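Local coordinates for protein TRAP dicarboxylate transporter, DctP subunit (Chromohalobacter salexigens, PDB 4P1L) that binds D-glucuronate and probably serves as the periplasmic solute-binding part of a TRAP system that transports it into the cytoplasm, at residues 116-121 / 138-143; 100-105 / 124-129; 30-35 / 188-193. All coordinates share one frame; numbering follows the deposited sequence. Where two conformers were deposited one is given.

Contact 1 (116-121 / 138-143)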
loop_
_atom_site.group_PDB
_atom_site.type_symbol
_atom_site.label_atom_id
_atom_site.label_comp_id
_atom_site.label_asym_id
_atom_site.label_seq_id
_atom_site.Cartn_x
_atom_site.Cartn_y
_atom_site.Cartn_z
ATOM N N ARG A 116 -10.354 8.918 -6.694
ATOM C CA ARG A 116 -10.714 9.904 -7.711
ATOM C C ARG A 116 -9.468 10.421 -8.425
ATOM O O ARG A 116 -9.429 10.528 -9.667
ATOM C CB ARG A 116 -11.448 11.075 -7.065
ATOM C CG ARG A 116 -11.820 12.151 -8.048
ATOM C CD ARG A 116 -12.605 13.242 -7.377
ATOM N NE ARG A 116 -11.706 14.095 -6.613
ATOM C CZ ARG A 116 -11.689 14.187 -5.291
ATOM N NH1 ARG A 116 -12.547 13.493 -4.541
ATOM N NH2 ARG A 116 -10.815 14.996 -4.715
ATOM N N ILE A 117 -8.446 10.726 -7.638
ATOM C CA ILE A 117 -7.199 11.245 -8.178
ATOM C C ILE A 117 -6.454 10.213 -9.012
ATOM O O ILE A 117 -5.986 10.503 -10.117
ATOM C CB ILE A 117 -6.296 11.788 -7.031
ATOM C CG1 ILE A 117 -6.865 13.114 -6.516
ATOM C CG2 ILE A 117 -4.861 11.954 -7.505
ATOM C CD1 ILE A 117 -6.333 13.544 -5.186
HETATM N N MSE A 118 -6.359 8.993 -8.504
HETATM C CA MSE A 118 -5.587 7.964 -9.170
HETATM C C MSE A 118 -6.293 7.450 -10.425
HETATM O O MSE A 118 -5.633 6.945 -11.319
HETATM C CB MSE A 118 -5.278 6.791 -8.208
HETATM C CG MSE A 118 -4.438 7.188 -6.993
HETATM SE SE MSE A 118 -2.712 8.018 -7.499
HETATM C CE MSE A 118 -1.905 6.384 -8.261
ATOM N N ASP A 119 -7.622 7.576 -10.493
ATOM C CA ASP A 119 -8.363 7.127 -11.680
ATOM C C ASP A 119 -8.380 8.194 -12.765
ATOM O O ASP A 119 -8.872 7.955 -13.869
ATOM C CB ASP A 119 -9.818 6.790 -11.322
ATOM C CG ASP A 119 -9.958 5.493 -10.521
ATOM O OD1 ASP A 119 -9.058 4.622 -10.570
ATOM O OD2 ASP A 119 -11.013 5.350 -9.851
ATOM N N GLY A 120 -7.900 9.393 -12.441
ATOM C CA GLY A 120 -7.849 10.459 -13.416
ATOM C C GLY A 120 -6.456 10.706 -13.956
ATOM O O GLY A 120 -5.572 9.832 -13.917
ATOM N N GLU A 121 -6.256 11.918 -14.458
ATOM C CA GLU A 121 -5.020 12.258 -15.158
ATOM C C GLU A 121 -3.788 12.141 -14.275
ATOM O O GLU A 121 -2.736 11.717 -14.733
ATOM C CB GLU A 121 -5.109 13.674 -15.751
ATOM C CG GLU A 121 -3.860 14.101 -16.492
ATOM C CD GLU A 121 -2.793 14.724 -15.589
ATOM O OE1 GLU A 121 -3.138 15.414 -14.593
ATOM O OE2 GLU A 121 -1.588 14.530 -15.888
ATOM N N LEU A 138 -2.079 -1.530 -14.721
ATOM C CA LEU A 138 -3.354 -1.774 -15.357
ATOM C C LEU A 138 -4.530 -1.228 -14.545
ATOM O O LEU A 138 -5.568 -0.892 -15.099
ATOM C CB LEU A 138 -3.554 -3.271 -15.561
ATOM C CG LEU A 138 -2.477 -3.973 -16.394
ATOM C CD1 LEU A 138 -2.899 -5.398 -16.670
ATOM C CD2 LEU A 138 -2.236 -3.219 -17.687
ATOM N N SER A 139 -4.388 -1.188 -13.230
ATOM C CA SER A 139 -5.446 -0.664 -12.381
ATOM C C SER A 139 -4.908 -0.404 -10.991
ATOM O O SER A 139 -3.800 -0.832 -10.659
ATOM C CB SER A 139 -6.617 -1.636 -12.339
ATOM O OG SER A 139 -6.233 -2.861 -11.746
ATOM N N TRP A 140 -5.692 0.313 -10.190
ATOM C CA TRP A 140 -5.293 0.701 -8.828
ATOM C C TRP A 140 -6.213 0.063 -7.793
ATOM O O TRP A 140 -7.422 0.217 -7.884
ATOM C CB TRP A 140 -5.352 2.213 -8.653
ATOM C CG TRP A 140 -4.518 2.970 -9.626
ATOM C CD1 TRP A 140 -4.965 3.701 -10.684
ATOM C CD2 TRP A 140 -3.101 3.086 -9.625
ATOM N NE1 TRP A 140 -3.909 4.254 -11.357
ATOM C CE2 TRP A 140 -2.751 3.917 -10.716
ATOM C CE3 TRP A 140 -2.092 2.602 -8.802
ATOM C CZ2 TRP A 140 -1.431 4.251 -11.015
ATOM C CZ3 TRP A 140 -0.763 2.931 -9.113
ATOM C CH2 TRP A 140 -0.458 3.753 -10.200
ATOM N N PHE A 141 -5.618 -0.639 -6.833
ATOM C CA PHE A 141 -6.316 -1.175 -5.669
ATOM C C PHE A 141 -6.240 -0.155 -4.512
ATOM O O PHE A 141 -5.281 0.629 -4.412
ATOM C CB PHE A 141 -5.670 -2.480 -5.182
ATOM C CG PHE A 141 -5.914 -3.703 -6.053
ATOM C CD1 PHE A 141 -6.641 -3.636 -7.219
ATOM C CD2 PHE A 141 -5.382 -4.934 -5.684
ATOM C CE1 PHE A 141 -6.829 -4.777 -8.014
ATOM C CE2 PHE A 141 -5.586 -6.069 -6.459
ATOM C CZ PHE A 141 -6.309 -5.977 -7.629
ATOM N N GLY A 142 -7.224 -0.194 -3.617
ATOM C CA GLY A 142 -7.166 0.570 -2.383
ATOM C C GLY A 142 -6.520 -0.161 -1.211
ATOM O O GLY A 142 -6.496 -1.394 -1.172
ATOM N N SER A 143 -5.974 0.588 -0.255
ATOM C CA SER A 143 -5.508 -0.033 0.981
ATOM C C SER A 143 -5.877 0.828 2.207
ATOM O O SER A 143 -5.188 0.805 3.210
ATOM C CB SER A 143 -4.004 -0.366 0.942
ATOM O OG SER A 143 -3.163 0.799 1.051
#

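Contact 2 (100-105 / 124-129)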
loop_
_atom_site.group_PDB
_atom_site.type_symbol
_atom_site.label_atom_id
_atom_site.label_comp_id
_atom_site.label_asym_id
_atom_site.label_seq_id
_atom_site.Cartn_x
_atom_site.Cartn_y
_atom_site.Cartn_z
ATOM N N ASN A 100 7.348 8.198 -4.742
ATOM C CA ASN A 100 7.546 8.674 -3.367
ATOM C C ASN A 100 6.540 9.738 -2.950
ATOM O O ASN A 100 6.285 9.920 -1.762
ATOM C CB ASN A 100 8.948 9.241 -3.145
ATOM C CG ASN A 100 9.950 8.176 -2.828
ATOM O OD1 ASN A 100 9.744 7.379 -1.922
ATOM N ND2 ASN A 100 11.025 8.119 -3.616
ATOM N N VAL A 101 5.960 10.434 -3.923
ATOM C CA VAL A 101 4.974 11.461 -3.590
ATOM C C VAL A 101 3.821 10.850 -2.800
ATOM O O VAL A 101 3.286 11.481 -1.893
ATOM C CB VAL A 101 4.444 12.147 -4.868
ATOM C CG1 VAL A 101 3.248 13.043 -4.559
ATOM C CG2 VAL A 101 5.562 12.966 -5.523
ATOM N N LEU A 102 3.468 9.606 -3.126
ATOM C CA LEU A 102 2.350 8.922 -2.503
ATOM C C LEU A 102 2.633 8.541 -1.061
ATOM O O LEU A 102 1.716 8.223 -0.313
ATOM C CB LEU A 102 1.994 7.660 -3.303
ATOM C CG LEU A 102 1.600 7.933 -4.736
ATOM C CD1 LEU A 102 1.443 6.584 -5.495
ATOM C CD2 LEU A 102 0.349 8.795 -4.834
ATOM N N SER A 103 3.905 8.564 -0.685
ATOM C CA SER A 103 4.319 8.243 0.687
ATOM C C SER A 103 4.506 9.481 1.532
ATOM O O SER A 103 4.933 9.387 2.678
ATOM C CB SER A 103 5.614 7.430 0.662
ATOM O OG SER A 103 5.355 6.124 0.202
ATOM N N LEU A 104 4.177 10.650 0.991
ATOM C CA LEU A 104 4.152 11.824 1.845
ATOM C C LEU A 104 2.969 11.701 2.805
ATOM O O LEU A 104 1.832 11.501 2.363
ATOM C CB LEU A 104 4.109 13.113 1.003
ATOM C CG LEU A 104 5.375 13.460 0.199
ATOM C CD1 LEU A 104 5.107 14.529 -0.883
ATOM C CD2 LEU A 104 6.505 13.949 1.143
ATOM N N PRO A 105 3.228 11.786 4.121
ATOM C CA PRO A 105 2.149 11.613 5.095
ATOM C C PRO A 105 1.023 12.627 4.902
ATOM O O PRO A 105 1.285 13.812 4.667
ATOM C CB PRO A 105 2.850 11.785 6.455
ATOM C CG PRO A 105 4.280 11.388 6.168
ATOM C CD PRO A 105 4.543 11.913 4.773
ATOM N N GLU A 124 -2.401 8.769 -14.222
ATOM C CA GLU A 124 -1.680 8.419 -15.447
ATOM C C GLU A 124 -0.215 8.829 -15.355
ATOM O O GLU A 124 0.655 8.155 -15.895
ATOM C CB GLU A 124 -2.327 9.055 -16.685
ATOM C CG GLU A 124 -3.566 8.335 -17.195
ATOM C CD GLU A 124 -3.276 6.914 -17.689
ATOM O OE1 GLU A 124 -2.184 6.660 -18.248
ATOM O OE2 GLU A 124 -4.151 6.045 -17.502
ATOM N N ARG A 125 0.066 9.944 -14.685
ATOM C CA ARG A 125 1.454 10.360 -14.509
ATOM C C ARG A 125 2.214 9.294 -13.699
ATOM O O ARG A 125 3.409 9.091 -13.900
ATOM C CB ARG A 125 1.542 11.679 -13.756
ATOM C CG ARG A 125 1.109 12.869 -14.533
ATOM C CD ARG A 125 1.332 14.132 -13.721
ATOM N NE ARG A 125 0.141 14.976 -13.702
ATOM C CZ ARG A 125 0.034 16.120 -13.032
ATOM N NH1 ARG A 125 1.060 16.578 -12.324
ATOM N NH2 ARG A 125 -1.105 16.805 -13.075
ATOM N N PHE A 126 1.551 8.672 -12.730
ATOM C CA PHE A 126 2.199 7.600 -11.953
ATOM C C PHE A 126 2.427 6.349 -12.802
ATOM O O PHE A 126 3.487 5.702 -12.720
ATOM C CB PHE A 126 1.416 7.249 -10.690
ATOM C CG PHE A 126 1.500 8.306 -9.632
ATOM C CD1 PHE A 126 2.671 8.475 -8.896
ATOM C CD2 PHE A 126 0.430 9.142 -9.382
ATOM C CE1 PHE A 126 2.766 9.447 -7.949
ATOM C CE2 PHE A 126 0.526 10.137 -8.424
ATOM C CZ PHE A 126 1.688 10.286 -7.697
ATOM N N ALA A 127 1.438 6.013 -13.622
ATOM C CA ALA A 127 1.586 4.898 -14.539
ATOM C C ALA A 127 2.761 5.153 -15.485
ATOM O O ALA A 127 3.563 4.261 -15.734
ATOM C CB ALA A 127 0.302 4.680 -15.344
ATOM N N ASP A 128 2.858 6.374 -16.006
ATOM C CA ASP A 128 3.958 6.725 -16.890
ATOM C C ASP A 128 5.299 6.501 -16.190
ATOM O O ASP A 128 6.246 5.988 -16.781
ATOM C CB ASP A 128 3.843 8.188 -17.335
ATOM C CG ASP A 128 2.762 8.407 -18.378
ATOM O OD1 ASP A 128 2.219 7.429 -18.930
ATOM O OD2 ASP A 128 2.466 9.583 -18.661
ATOM N N ALA A 129 5.385 6.904 -14.928
ATOM C CA ALA A 129 6.645 6.778 -14.202
ATOM C C ALA A 129 7.029 5.307 -13.979
ATOM O O ALA A 129 8.205 4.942 -14.104
ATOM C CB ALA A 129 6.577 7.514 -12.894
#

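Contact 3 (30-35 / 188-193). With BDP (beta-D-glucopyranuronic acid), chain C.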
loop_
_atom_site.group_PDB
_atom_site.type_symbol
_atom_site.label_atom_id
_atom_site.label_comp_id
_atom_site.label_asym_id
_atom_site.label_seq_id
_atom_site.Cartn_x
_atom_site.Cartn_y
_atom_site.Cartn_z
ATOM N N ASN A 30 1.336 -11.860 -4.799
ATOM C CA ASN A 30 0.560 -11.157 -3.780
ATOM C C ASN A 30 1.192 -11.463 -2.432
ATOM O O ASN A 30 1.540 -12.610 -2.174
ATOM C CB ASN A 30 -0.884 -11.659 -3.841
ATOM C CG ASN A 30 -1.758 -11.083 -2.787
ATOM O OD1 ASN A 30 -1.552 -9.947 -2.314
ATOM N ND2 ASN A 30 -2.822 -11.815 -2.467
ATOM N N ILE A 31 1.373 -10.443 -1.590
ATOM C CA ILE A 31 1.945 -10.655 -0.271
ATOM C C ILE A 31 0.913 -11.241 0.723
ATOM O O ILE A 31 1.292 -11.893 1.717
ATOM C CB ILE A 31 2.555 -9.327 0.300
ATOM C CG1 ILE A 31 3.384 -9.587 1.559
ATOM C CG2 ILE A 31 1.474 -8.272 0.626
ATOM C CD1 ILE A 31 4.380 -8.461 1.894
ATOM N N HIS A 32 -0.376 -10.990 0.462
ATOM C CA HIS A 32 -1.451 -11.312 1.421
ATOM C C HIS A 32 -1.963 -12.746 1.219
ATOM O O HIS A 32 -1.648 -13.396 0.218
ATOM C CB HIS A 32 -2.625 -10.339 1.263
ATOM C CG HIS A 32 -2.263 -8.903 1.534
ATOM N ND1 HIS A 32 -2.099 -8.411 2.810
ATOM C CD2 HIS A 32 -2.032 -7.860 0.694
ATOM C CE1 HIS A 32 -1.768 -7.128 2.749
ATOM N NE2 HIS A 32 -1.725 -6.772 1.477
ATOM N N PRO A 33 -2.750 -13.243 2.185
ATOM C CA PRO A 33 -3.393 -14.554 1.975
ATOM C C PRO A 33 -4.396 -14.511 0.814
ATOM O O PRO A 33 -4.885 -13.422 0.470
ATOM C CB PRO A 33 -4.120 -14.803 3.296
ATOM C CG PRO A 33 -3.448 -13.897 4.302
ATOM C CD PRO A 33 -3.004 -12.695 3.533
ATOM N N PRO A 34 -4.727 -15.677 0.232
ATOM C CA PRO A 34 -5.693 -15.742 -0.858
ATOM C C PRO A 34 -7.036 -15.103 -0.485
ATOM O O PRO A 34 -7.652 -14.550 -1.368
ATOM C CB PRO A 34 -5.875 -17.257 -1.110
ATOM C CG PRO A 34 -4.714 -17.927 -0.441
ATOM C CD PRO A 34 -4.173 -16.994 0.598
ATOM N N SER A 35 -7.472 -15.191 0.775
ATOM C CA SER A 35 -8.797 -14.706 1.150
ATOM C C SER A 35 -8.849 -13.204 1.486
ATOM O O SER A 35 -9.920 -12.641 1.738
ATOM C CB SER A 35 -9.324 -15.512 2.338
ATOM O OG SER A 35 -8.541 -15.211 3.484
HETATM N N MSE A 188 11.347 -3.089 8.257
HETATM C CA MSE A 188 11.295 -4.544 8.418
HETATM C C MSE A 188 10.273 -5.165 7.460
HETATM O O MSE A 188 9.222 -4.573 7.203
HETATM C CB MSE A 188 10.912 -4.852 9.869
HETATM C CG MSE A 188 10.911 -6.288 10.239
HETATM SE SE MSE A 188 10.272 -6.524 12.108
HETATM C CE MSE A 188 11.340 -5.198 12.975
ATOM N N ALA A 189 10.594 -6.347 6.945
ATOM C CA ALA A 189 9.661 -7.162 6.143
ATOM C C ALA A 189 8.369 -7.405 6.897
ATOM O O ALA A 189 8.378 -7.714 8.074
ATOM C CB ALA A 189 10.288 -8.486 5.758
ATOM N N TYR A 190 7.255 -7.252 6.197
ATOM C CA TYR A 190 5.913 -7.434 6.769
ATOM C C TYR A 190 5.776 -8.758 7.551
ATOM O O TYR A 190 5.211 -8.780 8.656
ATOM C CB TYR A 190 4.905 -7.356 5.614
ATOM C CG TYR A 190 3.440 -7.419 5.964
ATOM C CD1 TYR A 190 2.893 -6.620 6.966
ATOM C CD2 TYR A 190 2.580 -8.261 5.259
ATOM C CE1 TYR A 190 1.551 -6.688 7.270
ATOM C CE2 TYR A 190 1.237 -8.322 5.553
ATOM C CZ TYR A 190 0.729 -7.531 6.561
ATOM O OH TYR A 190 -0.609 -7.576 6.868
ATOM N N GLY A 191 6.283 -9.856 6.966
ATOM C CA GLY A 191 6.156 -11.186 7.529
ATOM C C GLY A 191 6.819 -11.374 8.878
ATOM O O GLY A 191 6.468 -12.279 9.632
ATOM N N GLU A 192 7.760 -10.496 9.195
ATOM C CA GLU A 192 8.515 -10.605 10.431
ATOM C C GLU A 192 7.928 -9.806 11.589
ATOM O O GLU A 192 8.394 -9.908 12.739
ATOM C CB GLU A 192 9.942 -10.151 10.178
ATOM C CG GLU A 192 10.714 -11.103 9.303
ATOM C CD GLU A 192 12.075 -10.581 8.934
ATOM O OE1 GLU A 192 12.536 -9.610 9.579
ATOM O OE2 GLU A 192 12.681 -11.154 7.999
ATOM N N VAL A 193 6.901 -9.020 11.300
ATOM C CA VAL A 193 6.440 -8.031 12.279
ATOM C C VAL A 193 5.787 -8.698 13.479
ATOM O O VAL A 193 6.007 -8.275 14.616
ATOM C CB VAL A 193 5.490 -7.004 11.659
ATOM C CG1 VAL A 193 4.905 -6.067 12.730
ATOM C CG2 VAL A 193 6.215 -6.215 10.599
HETATM C C1 BDP C . -0.162 -3.590 3.636
HETATM C C2 BDP C . 0.111 -3.643 2.140
HETATM C C3 BDP C . 1.132 -4.680 1.867
HETATM C C4 BDP C . 2.365 -4.311 2.629
HETATM C C5 BDP C . 2.066 -4.206 4.147
HETATM C C6 BDP C . 3.285 -3.788 4.967
HETATM O O2 BDP C . -1.117 -3.992 1.522
HETATM O O3 BDP C . 1.466 -4.574 0.386
HETATM O O4 BDP C . 3.399 -5.286 2.408
HETATM O O5 BDP C . 1.047 -3.277 4.348
HETATM O O6A BDP C . 3.061 -3.065 5.992
HETATM O O1 BDP C . -1.080 -2.589 3.907
HETATM O O6B BDP C . 4.415 -4.223 4.663
HETATM O O HOH W 1 -2.208 -9.506 5.442
#

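Contact 1 (116-121 / 138-143)
Met-118, a selenomethionine, lays its terminal methyl over one face of the Trp-140 indole. CE sits 3.4 Å from the centroid of the six-membered ring of Trp-140, only 7° off the ring normal. This is a CH-pi contact. SE stands further back above the same ring, 5.3 Å from its centroid, so the pair is also a Met-aromatic contact. The bend of the Met-118 chain at chi2 (-57°) and chi3 (-68°) brings the methyl down onto the ring, and the two side chains cross at about a right angle. The ring nitrogen is less well placed. Trp-140 NE1 lies 3.2 Å from Met-118 O, but the angle is too poor for a hydrogen bond.

The other side is looser. Asp-119 OD1 comes only to 4.2 Å from Trp-140 CD1, near the ring plane at the edge. Asp-119 is exposed, and its OD2 forms a salt bridge with Arg-266 of helix 248-282.

The contact joins helix 111-118 and the turn after it to strand 135-141, an outermost strand of the five-stranded mixed sheet. Phe-126 of helix 121-132 packs on both Met-118 and Trp-140, while Cys-235 of strand 234-239 touches the indole.

Contact 2 (100-105 / 124-129)
The isobutyl fork of Leu-102 lies over one face of the Phe-126 ring, near its outer end, the two side chains reaching across from opposite directions. The contact is apolar throughout, and all three residues that carry it are buried.

The first kind of interaction is CH-pi. Leu-102 CD1 lies over the face of the Phe-126 ring, 4.2 Å from the centroid and 18° off the ring normal. It stands somewhat to one side of the ring centre.

The second kind is plain van der Waals packing. The other methyl of Leu-102, CD2, comes down from that same face near the outer rim, 3.5 Å from Phe-126 CZ. The branch carbon Leu-102 CG follows at 3.7 Å from Phe-126 CE1. Both methyls and CG thus stand over one face, CD1 nearer the middle of the ring and CD2 out past CZ. Leu-102 holds CG anti to its carbonyl carbon (chi1 -60°), and this turns the fork toward the phenyl group. An alanine here would lose both methyls and is likely to open a gap against the outer end of the Phe-126 ring. Val-101 adds a weaker apolar touch. Its CB is 4.4 Å from Phe-126 CZ, at the ring edge near the plane.

These residues belong to the periplasmic solute-binding fold of the family 7 proteins. The contact packs the loop between strand 84-88 and helix 111-118 against helix 121-132. Helix 315-323 touches both segments, Ile-321 on Val-101 and Leu-317 on Phe-126.

Backbone hydrogen bonds act within each segment. In the loop, Ser-103 N donates to Asn-100 O at 2.9 Å, and Leu-104 N to Val-101 O. In the helix, Asp-128 N bonds to Glu-124 O, one turn back from it.

Contact 3 (30-35 / 188-193)
His-32 NE2 donates a hydrogen bond of 2.8 Å to O2 of the bound beta-D-glucuronate, with an N-H...acceptor angle of 149°. The ring's other nitrogen is used as well. His-32 ND1 is 2.9 Å from a water, and the same water is 2.9 Å from Tyr-190 OH. The water lies in the plane of both rings and bridges the two segments. The rings themselves meet obliquely, with planes 71° apart.

Tyr-190 offers a face to the sugar. C5 of the glucuronate lies 3.8 Å above the plane of the Tyr-190 ring, toward its rim. With chi1 at -176°, CG of Tyr-190 points away from the backbone N and the ring lies face-on to the sugar. Ile-31 supplies the apolar part. Its CD1 is 3.8 Å from Tyr-190 CD2 and 3.4 Å from O4 of the sugar, while CG2 lies over one face of the His-32 ring. Within the 30-35 loop, His-32 N donates to Asn-30 OD1 at 3.2 Å, from above the carbonyl plane, in an Asx turn. Tyr-36 stacks on the His-32 ring.

Gln-70, Arg-146, Arg-167, Asn-207 and Glu-234 also bond the ligand. Both nitrogens of His-32 thus have partners, the sugar O2 and the water. A directed N-H holds the O2 hydroxyl, Tyr-190 packs against C5 and the carboxylate end, and the water joins the two rings.

Contacts 1 and 2 are neighbours, with centres about 11 Å apart, and they touch directly. Met-118 CE lies 3.8 Å from Phe-126 CD2, and Trp-140 CH2 lies 4.0 Å from Phe-126 CB. Phe-126 therefore ties the two into one continuous apolar region. Their segments alternate along the chain. Contact 3 lies on the opposite side of the chain's centre, about 22 Å from contact 1 and about 23 Å from contact 2 between centres. It alone of the three meets the glucuronate. The side chain of Trp-140 is about 12 Å from the ligand, and that of Leu-102 about 13 Å. Trp-140 comes within about 6 Å of Glu-234, a ligand-binding residue, measured between side chains.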